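Local coordinates for putative phosphatase (Bacteroides thetaiotaomicron, PDB 3KYA), which is a putative phosphatase that binds zinc, combining an IPT/TIG domain with a six-bladed beta-propeller; its substrate remains unestablished, at residues L110-R114 / V464-I468; F138-L144 / Y155-H161; T182-N186 / A210-D214; C375-V380 / V446-Y451. One frame throughout, in Å; residues are numbered along the deposited sequence.

Contact 1 of 4, residues L110-R114 / V464-I468. With EDO (1,2-ethanediol), chain J.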
loop_
_atom_site.group_PDB
_atom_site.type_symbol
_atom_site.label_atom_id
_atom_site.label_comp_id
_atom_site.label_asym_id
_atom_site.label_seq_id
_atom_site.Cartn_x
_atom_site.Cartn_y
_atom_site.Cartn_z
ATOM N N LEU A 110 -2.401 18.226 -23.127
ATOM C CA LEU A 110 -1.360 18.897 -23.926
ATOM C C LEU A 110 -1.886 19.436 -25.258
ATOM O O LEU A 110 -1.685 20.607 -25.598
ATOM C CB LEU A 110 -0.229 17.903 -24.231
ATOM C CG LEU A 110 0.958 18.434 -25.037
ATOM C CD1 LEU A 110 1.788 19.407 -24.176
ATOM C CD2 LEU A 110 1.795 17.296 -25.607
ATOM N N CYS A 111 -2.507 18.565 -26.044
ATOM C CA CYS A 111 -3.004 18.964 -27.363
ATOM C C CYS A 111 -4.057 18.003 -27.847
ATOM O O CYS A 111 -4.214 16.912 -27.287
ATOM C CB CYS A 111 -1.861 19.047 -28.372
ATOM S SG CYS A 111 -0.954 17.516 -28.605
ATOM N N GLY A 112 -4.767 18.408 -28.896
ATOM C CA GLY A 112 -5.881 17.626 -29.412
ATOM C C GLY A 112 -7.170 18.077 -28.746
ATOM O O GLY A 112 -7.150 18.716 -27.687
ATOM N N TYR A 113 -8.290 17.788 -29.398
ATOM C CA TYR A 113 -9.610 18.092 -28.858
ATOM C C TYR A 113 -10.676 17.313 -29.602
ATOM O O TYR A 113 -10.445 16.779 -30.693
ATOM C CB TYR A 113 -9.937 19.587 -28.916
ATOM C CG TYR A 113 -10.181 20.146 -30.298
ATOM C CD1 TYR A 113 -9.118 20.485 -31.133
ATOM C CD2 TYR A 113 -11.470 20.369 -30.759
ATOM C CE1 TYR A 113 -9.340 21.016 -32.403
ATOM C CE2 TYR A 113 -11.705 20.902 -32.021
ATOM C CZ TYR A 113 -10.636 21.220 -32.839
ATOM O OH TYR A 113 -10.859 21.751 -34.087
ATOM N N ARG A 114 -11.848 17.258 -28.990
ATOM C CA ARG A 114 -12.978 16.570 -29.559
ATOM C C ARG A 114 -14.179 17.469 -29.310
ATOM O O ARG A 114 -14.563 17.666 -28.143
ATOM C CB ARG A 114 -13.124 15.200 -28.884
ATOM C CG ARG A 114 -14.223 14.338 -29.400
ATOM C CD ARG A 114 -14.395 13.088 -28.526
ATOM N NE ARG A 114 -15.634 12.382 -28.836
ATOM C CZ ARG A 114 -15.745 11.130 -29.263
ATOM N NH1 ARG A 114 -14.688 10.338 -29.399
ATOM N NH2 ARG A 114 -16.959 10.636 -29.502
ATOM N N VAL A 464 -9.638 7.678 -27.545
ATOM C CA VAL A 464 -11.040 8.062 -27.786
ATOM C C VAL A 464 -11.342 9.519 -27.375
ATOM O O VAL A 464 -12.200 10.167 -27.958
ATOM C CB VAL A 464 -12.017 6.975 -27.227
ATOM C CG1 VAL A 464 -13.467 7.451 -27.235
ATOM C CG2 VAL A 464 -11.882 5.682 -28.063
ATOM N N GLY A 465 -10.584 10.064 -26.431
ATOM C CA GLY A 465 -10.672 11.499 -26.159
ATOM C C GLY A 465 -10.034 12.304 -27.300
ATOM O O GLY A 465 -10.281 13.516 -27.455
ATOM N N HIS A 466 -9.229 11.618 -28.120
ATOM C CA HIS A 466 -8.496 12.214 -29.252
ATOM C C HIS A 466 -7.504 13.292 -28.788
ATOM O O HIS A 466 -7.298 14.331 -29.458
ATOM C CB HIS A 466 -9.432 12.783 -30.322
ATOM C CG HIS A 466 -10.507 11.828 -30.762
ATOM N ND1 HIS A 466 -10.371 10.458 -30.674
ATOM C CD2 HIS A 466 -11.695 12.049 -31.378
ATOM C CE1 HIS A 466 -11.463 9.880 -31.150
ATOM N NE2 HIS A 466 -12.277 10.824 -31.593
ATOM N N THR A 467 -6.862 13.006 -27.662
ATOM C CA THR A 467 -5.929 13.925 -27.026
ATOM C C THR A 467 -4.645 13.265 -26.522
ATOM O O THR A 467 -4.567 12.030 -26.319
ATOM C CB THR A 467 -6.572 14.570 -25.773
ATOM O OG1 THR A 467 -7.141 13.541 -24.944
ATOM C CG2 THR A 467 -7.684 15.550 -26.152
ATOM N N ILE A 468 -3.636 14.111 -26.352
ATOM C CA ILE A 468 -2.427 13.742 -25.648
ATOM C C ILE A 468 -2.585 14.419 -24.288
ATOM O O ILE A 468 -2.790 15.643 -24.221
ATOM C CB ILE A 468 -1.142 14.227 -26.319
ATOM C CG1 ILE A 468 -0.998 13.671 -27.744
ATOM C CG2 ILE A 468 0.051 13.844 -25.466
ATOM C CD1 ILE A 468 -0.981 12.132 -27.854
HETATM C C1 EDO J . -4.638 22.944 -25.962
HETATM O O1 EDO J . -4.052 23.454 -24.757
HETATM C C2 EDO J . -5.435 21.676 -25.652
HETATM O O2 EDO J . -6.493 21.494 -26.606
HETATM O O HOH W 1 -8.077 15.682 -31.653
#
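Ile468 O is gripped by two successive backbone amides of the 110-114 segment. Leu110 N makes the firm bond at 2.8 Å, and Cys111 N adds a weak one at 3.5 Å. The return bond runs from Ile468 N to Cys111 O at 3.0 Å and is nearly straight (169° at the hydrogen). Leu110 and Cys111 thus both face Ile468, which makes a classic beta bulge where the chain turns a corner. The side chains of Leu110 and Ile468 lie side by side, and Leu110 CD2 meets Ile468 CG2. Set between its backbone N and carbonyl carbon (chi1 59°), Cys111 SG is turned to CG1 and CB of Ile468. Beyond the bulge, direct backbone pairing gives way to water. One water accepts from Tyr113 N and lies 2.7 Å from His466 O, to which it can donate. Gly112 CA comes within 3.6 Å of His466 O in a CA-H...O contact. At the far end, Arg114 runs out straight from CG to NE and passes His466 to reach Val464. Its NH1 donates to Val464 O at 2.9 Å, in the plane of that carbonyl. The same oxygen stands 3.2 Å above the His466 ring plane, toward the rim. The His466 ring is turned only 28° from the guanidinium, and its CD2 touches Arg114 CG. His466 ND1 bonds to Gln463 O, which ties the ring to its own turn. Strand 105-110 here joins strand 467-473, so an early strand completes a sheet made mainly of the last strands of the chain. This is the "velcro" closure of a beta-propeller.

Contact 2 of 4, residues F138-L144 / Y155-H161. With ZN (zinc ion), chain Y.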
loop_
_atom_site.group_PDB
_atom_site.type_symbol
_atom_site.label_atom_id
_atom_site.label_comp_id
_atom_site.label_asym_id
_atom_site.label_seq_id
_atom_site.Cartn_x
_atom_site.Cartn_y
_atom_site.Cartn_z
ATOM N N PHE A 138 -5.445 12.163 -33.604
ATOM C CA PHE A 138 -5.197 11.193 -32.512
ATOM C C PHE A 138 -6.274 10.135 -32.243
ATOM O O PHE A 138 -6.346 9.628 -31.118
ATOM C CB PHE A 138 -5.014 11.981 -31.194
ATOM C CG PHE A 138 -3.989 13.083 -31.266
ATOM C CD1 PHE A 138 -2.639 12.780 -31.305
ATOM C CD2 PHE A 138 -4.375 14.420 -31.285
ATOM C CE1 PHE A 138 -1.687 13.777 -31.377
ATOM C CE2 PHE A 138 -3.415 15.448 -31.348
ATOM C CZ PHE A 138 -2.078 15.122 -31.393
ATOM N N SER A 139 -7.028 9.736 -33.267
ATOM C CA SER A 139 -8.225 8.903 -33.051
ATOM C C SER A 139 -8.065 7.392 -33.182
ATOM O O SER A 139 -8.910 6.636 -32.685
ATOM C CB SER A 139 -9.350 9.403 -33.963
ATOM O OG SER A 139 -9.011 9.307 -35.333
ATOM N N ASP A 140 -6.994 6.947 -33.824
ATOM C CA ASP A 140 -6.724 5.518 -33.933
ATOM C C ASP A 140 -5.887 5.081 -32.743
ATOM O O ASP A 140 -5.230 5.910 -32.108
ATOM C CB ASP A 140 -5.993 5.229 -35.228
ATOM C CG ASP A 140 -6.814 5.606 -36.439
ATOM O OD1 ASP A 140 -7.969 5.121 -36.569
ATOM O OD2 ASP A 140 -6.305 6.390 -37.254
ATOM N N ASN A 141 -5.942 3.789 -32.415
ATOM C CA ASN A 141 -5.144 3.223 -31.323
ATOM C C ASN A 141 -3.661 3.515 -31.586
ATOM O O ASN A 141 -3.147 3.206 -32.670
ATOM C CB ASN A 141 -5.450 1.721 -31.219
ATOM C CG ASN A 141 -4.820 1.043 -30.003
ATOM O OD1 ASN A 141 -3.638 1.181 -29.746
ATOM N ND2 ASN A 141 -5.624 0.258 -29.282
ATOM N N GLY A 142 -2.972 4.117 -30.614
ATOM C CA GLY A 142 -1.575 4.511 -30.824
ATOM C C GLY A 142 -0.571 4.135 -29.759
ATOM O O GLY A 142 -0.939 3.636 -28.695
ATOM N N ARG A 143 0.709 4.318 -30.098
ATOM C CA ARG A 143 1.830 4.111 -29.186
ATOM C C ARG A 143 2.786 5.296 -29.285
ATOM O O ARG A 143 2.951 5.899 -30.345
ATOM C CB ARG A 143 2.582 2.820 -29.497
ATOM C CG ARG A 143 1.757 1.553 -29.285
ATOM C CD ARG A 143 1.413 1.338 -27.809
ATOM N NE ARG A 143 0.800 0.033 -27.600
ATOM C CZ ARG A 143 -0.470 -0.269 -27.866
ATOM N NH1 ARG A 143 -1.310 0.635 -28.360
ATOM N NH2 ARG A 143 -0.907 -1.495 -27.629
ATOM N N LEU A 144 3.439 5.593 -28.176
ATOM C CA LEU A 144 4.337 6.732 -28.066
ATOM C C LEU A 144 5.804 6.349 -27.889
ATOM O O LEU A 144 6.119 5.324 -27.279
ATOM C CB LEU A 144 3.902 7.577 -26.861
ATOM C CG LEU A 144 2.538 8.266 -26.892
ATOM C CD1 LEU A 144 2.226 8.896 -25.514
ATOM C CD2 LEU A 144 2.448 9.332 -28.000
ATOM N N TYR A 155 7.292 10.962 -30.736
ATOM C CA TYR A 155 6.664 10.356 -31.912
ATOM C C TYR A 155 5.463 9.508 -31.503
ATOM O O TYR A 155 5.419 8.919 -30.397
ATOM C CB TYR A 155 7.670 9.504 -32.707
ATOM C CG TYR A 155 8.777 10.281 -33.411
ATOM C CD1 TYR A 155 8.538 10.951 -34.612
ATOM C CD2 TYR A 155 10.070 10.339 -32.879
ATOM C CE1 TYR A 155 9.549 11.673 -35.255
ATOM C CE2 TYR A 155 11.094 11.059 -33.522
ATOM C CZ TYR A 155 10.824 11.708 -34.721
ATOM O OH TYR A 155 11.819 12.427 -35.371
ATOM N N ILE A 156 4.486 9.454 -32.397
ATOM C CA ILE A 156 3.296 8.644 -32.206
ATOM C C ILE A 156 2.996 7.875 -33.492
ATOM O O ILE A 156 2.995 8.449 -34.589
ATOM C CB ILE A 156 2.075 9.497 -31.747
ATOM C CG1 ILE A 156 0.851 8.604 -31.481
ATOM C CG2 ILE A 156 1.764 10.640 -32.752
ATOM C CD1 ILE A 156 -0.289 9.311 -30.734
ATOM N N CYS A 157 2.793 6.566 -33.344
ATOM C CA CYS A 157 2.419 5.703 -34.450
ATOM C C CYS A 157 1.030 5.161 -34.163
ATOM O O CYS A 157 0.624 5.020 -32.988
ATOM C CB CYS A 157 3.419 4.569 -34.677
ATOM S SG CYS A 157 3.599 3.372 -33.347
ATOM N N TYR A 158 0.321 4.837 -35.236
ATOM C CA TYR A 158 -1.077 4.445 -35.154
ATOM C C TYR A 158 -1.452 3.194 -35.910
ATOM O O TYR A 158 -1.021 2.984 -37.035
ATOM C CB TYR A 158 -1.942 5.531 -35.793
ATOM C CG TYR A 158 -1.831 6.918 -35.211
ATOM C CD1 TYR A 158 -2.492 7.246 -34.035
ATOM C CD2 TYR A 158 -1.129 7.913 -35.871
ATOM C CE1 TYR A 158 -2.433 8.519 -33.513
ATOM C CE2 TYR A 158 -1.061 9.212 -35.351
ATOM C CZ TYR A 158 -1.706 9.498 -34.158
ATOM O OH TYR A 158 -1.658 10.771 -33.627
ATOM N N ASP A 159 -2.325 2.407 -35.301
ATOM C CA ASP A 159 -2.901 1.262 -35.947
ATOM C C ASP A 159 -4.149 1.775 -36.686
ATOM O O ASP A 159 -5.240 1.835 -36.100
ATOM C CB ASP A 159 -3.242 0.203 -34.889
ATOM C CG ASP A 159 -3.786 -1.089 -35.484
ATOM O OD1 ASP A 159 -4.037 -1.161 -36.704
ATOM O OD2 ASP A 159 -3.984 -2.053 -34.707
ATOM N N GLY A 160 -3.982 2.176 -37.951
ATOM C CA GLY A 160 -5.081 2.710 -38.792
ATOM C C GLY A 160 -4.875 4.092 -39.436
ATOM O O GLY A 160 -5.781 4.600 -40.097
ATOM N N HIS A 161 -3.717 4.716 -39.194
ATOM C CA HIS A 161 -3.332 6.022 -39.791
ATOM C C HIS A 161 -1.899 5.795 -40.258
ATOM O O HIS A 161 -1.031 5.491 -39.445
ATOM C CB HIS A 161 -3.441 7.158 -38.785
ATOM C CG HIS A 161 -3.182 8.511 -39.364
ATOM N ND1 HIS A 161 -4.146 9.226 -40.040
ATOM C CD2 HIS A 161 -2.062 9.274 -39.382
ATOM C CE1 HIS A 161 -3.637 10.385 -40.429
ATOM N NE2 HIS A 161 -2.371 10.435 -40.051
HETATM ZN ZN ZN Y . -6.116 8.725 -40.583
HETATM O O HOH W 2 -8.604 4.493 -39.195
HETATM O O HOH W 3 -7.248 7.793 -39.282
HETATM O O HOH W 4 -7.366 1.968 -34.073
#
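Leu144 and Ile156 lie side by side on one face of the hairpin, with Leu144 CD2 3.8 Å from Ile156 CB. Ile156 CD1 continues this apolar row and meets the edge of the Phe138 ring. The Tyr158 side chain lies on the same face, and its OH sits 3.2 Å from Phe138 CD1. That hydroxyl bonds to Gln165. Gly142 pairs with Tyr158, and the aromatic ring turns its edge to Asp140 O. On the other face Arg143 CB packs on Cys157 SG. Arg143 bends at chi2 (-66°), which folds NH1 back to Asn141 OD1 at 2.8 Å and to Gly142 O. Backbone hydrogen bonds join the antiparallel strands: Arg143 and Cys157 exchange two, and Asp159 N reaches Asn141 O at 2.9 Å. Outward, a water bridges Asn141 N and Asp159 O. Another links Asp140 OD1 to Gly160 O. Asp140 OD2 accepts from a third water at 2.6 Å, and this water is a ligand of a zinc ion, 2.0 Å away. His161 ND1 binds the same zinc at 2.1 Å, so Asp140 acts from the second shell. Strand 161-168 flanks the hairpin beyond strand 153-159, while Ser447 and Val450 of strand 446-452 and Ile188 and Ile191 of strand 188-193 come from the two neighbouring propeller blades.

Contact 3 of 4, residues T182-N186 / A210-D214. With EDO (1,2-ethanediol), chain B.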
loop_
_atom_site.group_PDB
_atom_site.type_symbol
_atom_site.label_atom_id
_atom_site.label_comp_id
_atom_site.label_asym_id
_atom_site.label_seq_id
_atom_site.Cartn_x
_atom_site.Cartn_y
_atom_site.Cartn_z
ATOM N N THR A 182 6.181 3.286 -48.679
ATOM C CA THR A 182 6.485 1.924 -49.119
ATOM C C THR A 182 5.916 0.851 -48.177
ATOM O O THR A 182 5.901 -0.316 -48.540
ATOM C CB THR A 182 8.009 1.685 -49.324
ATOM O OG1 THR A 182 8.696 1.781 -48.074
ATOM C CG2 THR A 182 8.589 2.691 -50.313
ATOM N N ILE A 183 5.464 1.230 -46.977
ATOM C CA ILE A 183 4.863 0.250 -46.042
ATOM C C ILE A 183 3.489 -0.149 -46.595
ATOM O O ILE A 183 2.712 0.706 -47.032
ATOM C CB ILE A 183 4.830 0.784 -44.585
ATOM C CG1 ILE A 183 6.271 0.903 -44.075
ATOM C CG2 ILE A 183 4.033 -0.138 -43.662
ATOM C CD1 ILE A 183 6.407 1.316 -42.605
ATOM N N PRO A 184 3.191 -1.464 -46.618
ATOM C CA PRO A 184 1.977 -1.987 -47.253
ATOM C C PRO A 184 0.687 -1.939 -46.453
ATOM O O PRO A 184 -0.310 -2.535 -46.871
ATOM C CB PRO A 184 2.336 -3.450 -47.504
ATOM C CG PRO A 184 3.323 -3.785 -46.497
ATOM C CD PRO A 184 4.072 -2.544 -46.149
ATOM N N THR A 185 0.686 -1.231 -45.330
ATOM C CA THR A 185 -0.492 -1.166 -44.495
ATOM C C THR A 185 -0.460 0.086 -43.633
ATOM O O THR A 185 0.591 0.727 -43.489
ATOM C CB THR A 185 -0.555 -2.389 -43.546
ATOM O OG1 THR A 185 -1.724 -2.295 -42.724
ATOM C CG2 THR A 185 0.667 -2.442 -42.657
ATOM N N ASN A 186 -1.621 0.432 -43.083
ATOM C CA ASN A 186 -1.727 1.562 -42.159
ATOM C C ASN A 186 -1.759 1.083 -40.693
ATOM O O ASN A 186 -1.956 1.884 -39.769
ATOM C CB ASN A 186 -2.919 2.476 -42.514
ATOM C CG ASN A 186 -4.276 1.791 -42.404
ATOM O OD1 ASN A 186 -4.416 0.719 -41.829
ATOM N ND2 ASN A 186 -5.291 2.440 -42.951
ATOM N N ALA A 210 7.492 -1.562 -36.204
ATOM C CA ALA A 210 6.732 -2.805 -36.371
ATOM C C ALA A 210 5.349 -2.531 -36.975
ATOM O O ALA A 210 4.678 -1.559 -36.600
ATOM C CB ALA A 210 6.595 -3.557 -34.997
ATOM N N ILE A 211 4.923 -3.385 -37.912
ATOM C CA ILE A 211 3.624 -3.243 -38.562
ATOM C C ILE A 211 2.871 -4.586 -38.499
ATOM O O ILE A 211 3.499 -5.626 -38.373
ATOM C CB ILE A 211 3.741 -2.757 -40.029
ATOM C CG1 ILE A 211 4.376 -3.836 -40.928
ATOM C CG2 ILE A 211 4.525 -1.440 -40.085
ATOM C CD1 ILE A 211 4.300 -3.514 -42.394
ATOM N N ASP A 212 1.546 -4.530 -38.612
ATOM C CA ASP A 212 0.642 -5.702 -38.454
ATOM C C ASP A 212 0.026 -6.030 -39.811
ATOM O O ASP A 212 -0.941 -5.393 -40.237
ATOM C CB ASP A 212 -0.435 -5.362 -37.417
ATOM C CG ASP A 212 -1.103 -6.594 -36.804
ATOM O OD1 ASP A 212 -1.164 -7.654 -37.463
ATOM O OD2 ASP A 212 -1.568 -6.479 -35.637
ATOM N N TYR A 213 0.576 -7.033 -40.486
ATOM C CA TYR A 213 0.191 -7.319 -41.861
ATOM C C TYR A 213 0.263 -8.809 -42.184
ATOM O O TYR A 213 1.083 -9.530 -41.621
ATOM C CB TYR A 213 1.138 -6.508 -42.770
ATOM C CG TYR A 213 0.951 -6.654 -44.268
ATOM C CD1 TYR A 213 -0.181 -6.160 -44.901
ATOM C CD2 TYR A 213 1.952 -7.218 -45.060
ATOM C CE1 TYR A 213 -0.344 -6.272 -46.278
ATOM C CE2 TYR A 213 1.797 -7.341 -46.433
ATOM C CZ TYR A 213 0.650 -6.866 -47.038
ATOM O OH TYR A 213 0.501 -6.988 -48.403
ATOM N N ASP A 214 -0.624 -9.259 -43.071
ATOM C CA ASP A 214 -0.666 -10.665 -43.519
ATOM C C ASP A 214 -1.101 -10.804 -44.993
ATOM O O ASP A 214 -1.602 -11.856 -45.400
ATOM C CB ASP A 214 -1.592 -11.491 -42.612
ATOM C CG ASP A 214 -3.046 -11.080 -42.724
ATOM O OD1 ASP A 214 -3.372 -10.237 -43.590
ATOM O OD2 ASP A 214 -3.870 -11.612 -41.954
HETATM C C1 EDO B . -3.920 -8.914 -34.605
HETATM O O1 EDO B . -3.763 -7.506 -34.854
HETATM C C2 EDO B . -3.307 -9.722 -35.745
HETATM O O2 EDO B . -1.881 -9.750 -35.644
HETATM O O HOH W 5 -2.530 -5.019 -42.298
#
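The side chain of Tyr213 swings its CG opposite the backbone N (chi1 179°), which carries the ring across to Pro184. In Ile211, a chi1 of 69° sets CG1 between the backbone N and the carbonyl carbon, and CD1 then points into the 182-186 loop. This loop links two blades of the beta-propeller. It follows the last strand of one sheet, 173-178, and leads into strand 188-193 of the next. The other segment is the end of strand 206-211, which neighbours 188-193, and the loop that follows. The two segments share no direct hydrogen bond, and their contact is mainly apolar. Ile211 CD1 is the meeting point of three residues. Ile183 CG2 approaches it to 3.6 Å, Thr185 CG2 to 3.8 Å and Pro184 CD to 3.9 Å. The Thr185 and Ile211 side chains lie alongside each other, pointing opposite ways. Pro184 covers one face of the Tyr213 ring in a CH-pi contact. Its CG stands 4.0 Å from the ring centroid, 15° off the normal, while CB touches CZ. Tyr224 of strand 220-227 touches both Pro184 and Ile211. Polar groups border the apolar patch. Thr185 OG1 bonds to Arg187 N, which fixes its rotation. The Asp212 carboxylate leads away from the loop and forms a salt bridge with Arg189. A 1,2-ethanediol, probably from the crystallisation liquor, donates through O2 to Asp212 OD1. One water ties the two segments together: it lies 2.9 Å from Thr185 OG1 and donates to Asp212 O at 2.6 Å.

Contact 4 of 4, residues C375-V380 / V446-Y451. With EDO (1,2-ethanediol), chain K.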
loop_
_atom_site.group_PDB
_atom_site.type_symbol
_atom_site.label_atom_id
_atom_site.label_comp_id
_atom_site.label_asym_id
_atom_site.label_seq_id
_atom_site.Cartn_x
_atom_site.Cartn_y
_atom_site.Cartn_z
ATOM N N CYS A 375 -2.493 -1.998 -22.619
ATOM C CA CYS A 375 -1.687 -1.496 -23.733
ATOM C C CYS A 375 -0.292 -1.043 -23.261
ATOM O O CYS A 375 0.334 -1.745 -22.462
ATOM C CB CYS A 375 -2.483 -0.439 -24.524
ATOM S SG CYS A 375 -3.955 -1.141 -25.385
ATOM N N GLN A 376 0.186 0.119 -23.698
ATOM C CA GLN A 376 1.579 0.479 -23.466
ATOM C C GLN A 376 1.941 0.631 -21.997
ATOM O O GLN A 376 1.169 1.172 -21.215
ATOM C CB GLN A 376 1.946 1.763 -24.221
ATOM C CG GLN A 376 3.459 1.976 -24.353
ATOM C CD GLN A 376 3.814 3.023 -25.392
ATOM O OE1 GLN A 376 2.976 3.842 -25.764
ATOM N NE2 GLN A 376 5.066 2.998 -25.868
ATOM N N GLY A 377 3.144 0.180 -21.659
ATOM C CA GLY A 377 3.656 0.240 -20.306
ATOM C C GLY A 377 5.066 0.786 -20.247
ATOM O O GLY A 377 5.816 0.685 -21.212
ATOM N N VAL A 378 5.423 1.338 -19.092
ATOM C CA VAL A 378 6.739 1.904 -18.865
ATOM C C VAL A 378 7.231 1.622 -17.451
ATOM O O VAL A 378 6.437 1.482 -16.525
ATOM C CB VAL A 378 6.723 3.438 -19.094
ATOM C CG1 VAL A 378 6.359 3.734 -20.534
ATOM C CG2 VAL A 378 5.748 4.126 -18.132
ATOM N N PHE A 379 8.546 1.503 -17.298
ATOM C CA PHE A 379 9.150 1.341 -15.977
ATOM C C PHE A 379 9.547 2.706 -15.417
ATOM O O PHE A 379 10.102 3.536 -16.131
ATOM C CB PHE A 379 10.343 0.392 -16.025
ATOM C CG PHE A 379 9.961 -1.019 -16.295
ATOM C CD1 PHE A 379 9.599 -1.863 -15.250
ATOM C CD2 PHE A 379 9.951 -1.518 -17.584
ATOM C CE1 PHE A 379 9.229 -3.172 -15.482
ATOM C CE2 PHE A 379 9.585 -2.841 -17.820
ATOM C CZ PHE A 379 9.220 -3.665 -16.763
ATOM N N VAL A 380 9.251 2.929 -14.143
ATOM C CA VAL A 380 9.503 4.211 -13.489
ATOM C C VAL A 380 10.195 4.022 -12.154
ATOM O O VAL A 380 9.753 3.252 -11.313
ATOM C CB VAL A 380 8.182 4.977 -13.267
ATOM C CG1 VAL A 380 8.403 6.260 -12.445
ATOM C CG2 VAL A 380 7.504 5.266 -14.616
ATOM N N VAL A 446 -7.455 4.576 -23.415
ATOM C CA VAL A 446 -6.033 4.967 -23.375
ATOM C C VAL A 446 -5.137 3.853 -23.921
ATOM O O VAL A 446 -5.181 2.724 -23.442
ATOM C CB VAL A 446 -5.593 5.395 -21.942
ATOM C CG1 VAL A 446 -6.030 6.834 -21.655
ATOM C CG2 VAL A 446 -6.126 4.414 -20.873
ATOM N N SER A 447 -4.293 4.196 -24.893
ATOM C CA SER A 447 -3.463 3.207 -25.612
ATOM C C SER A 447 -1.943 3.414 -25.546
ATOM O O SER A 447 -1.187 2.442 -25.615
ATOM C CB SER A 447 -3.895 3.175 -27.094
ATOM O OG SER A 447 -3.779 4.467 -27.694
ATOM N N GLY A 448 -1.509 4.665 -25.438
ATOM C CA GLY A 448 -0.088 5.019 -25.423
ATOM C C GLY A 448 0.354 5.660 -24.120
ATOM O O GLY A 448 -0.437 6.347 -23.455
ATOM N N LEU A 449 1.620 5.436 -23.762
ATOM C CA LEU A 449 2.186 5.933 -22.515
ATOM C C LEU A 449 3.704 5.998 -22.577
ATOM O O LEU A 449 4.357 5.040 -23.024
ATOM C CB LEU A 449 1.791 5.000 -21.346
ATOM C CG LEU A 449 2.168 5.436 -19.931
ATOM C CD1 LEU A 449 1.360 6.658 -19.524
ATOM C CD2 LEU A 449 1.963 4.280 -18.903
ATOM N N VAL A 450 4.255 7.132 -22.155
ATOM C CA VAL A 450 5.714 7.305 -22.021
ATOM C C VAL A 450 5.982 8.080 -20.746
ATOM O O VAL A 450 5.102 8.784 -20.251
ATOM C CB VAL A 450 6.384 8.061 -23.205
ATOM C CG1 VAL A 450 6.454 7.190 -24.435
ATOM C CG2 VAL A 450 5.694 9.401 -23.488
ATOM N N TYR A 451 7.206 7.971 -20.234
ATOM C CA TYR A 451 7.630 8.709 -19.050
ATOM C C TYR A 451 8.971 9.359 -19.312
ATOM O O TYR A 451 9.904 8.694 -19.769
ATOM C CB TYR A 451 7.745 7.771 -17.840
ATOM C CG TYR A 451 8.099 8.444 -16.531
ATOM C CD1 TYR A 451 7.147 9.183 -15.822
ATOM C CD2 TYR A 451 9.353 8.281 -15.953
ATOM C CE1 TYR A 451 7.461 9.795 -14.599
ATOM C CE2 TYR A 451 9.666 8.866 -14.719
ATOM C CZ TYR A 451 8.714 9.618 -14.049
ATOM O OH TYR A 451 9.010 10.203 -12.826
HETATM C C1 EDO K . 6.466 8.784 -9.945
HETATM O O1 EDO K . 5.202 8.198 -9.622
HETATM C C2 EDO K . 6.235 9.903 -10.950
HETATM O O2 EDO K . 7.288 10.864 -10.871
#
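Gln376 OE1 accepts the N-H of Leu449 at 2.9 Å in a nearly straight bond. The donor stands well above the amide plane of the glutamine. This side-chain bond joins the inner strands of two adjacent beta-propeller blades. Strands 375-380 and 446-451 run almost parallel, 18° apart, with axes 5.3 Å from each other at closest. Their backbones meet through one weak bond, Gln376 N to Ser447 O at 3.3 Å. Side chains carry the rest. Cys375 CB lies against Ser447 O. Val378 sends CG1 to Leu449 O and CG2 to Leu449 CD2, 3.9 Å away. Val380 sits over one face of the Tyr451 ring: CG2 is 3.9 Å from the centroid, 20° off the normal, and CG1 touches CE2 and CZ. Tyr451 reaches it because CG stands opposite the backbone N (chi1 -176°). A second shell holds these groups. Gln376 NE2 bonds to Leu144 O of strand 141-147, so this amide links its own blade to two others, and Ser447 OG takes the N-H of Gly142 from that same strand. Ser447 and Gly448 both face His461, a classic beta bulge in the blade. Phe458 meets both Val380 and the Tyr451 ring. At the other end of the strand pair, Tyr451 OH hydrogen-bonds O2 of a 1,2-ethanediol at 2.7 Å.

In the fold
Contact 1 spans nearly the whole propeller in sequence and closes its ring. The other three are nested inside that loop, in the chain order 2, 3, 4. Contacts 1 and 4 reach the same sheet, the closing blade, at strands 467-473 and 446-452; their centres are about 17 Å apart. Contact 2 belongs to the next blade. It touches contact 1 through Phe138 packed on Ile468 and Gly112, and contact 4 where strand 141-147 meets both 374-381 and 446-452. Contact 3 lies farther round, about 13 Å from contact 2 between centres, and reaches it at Gly160 and Asn186. Together they connect four consecutive blades.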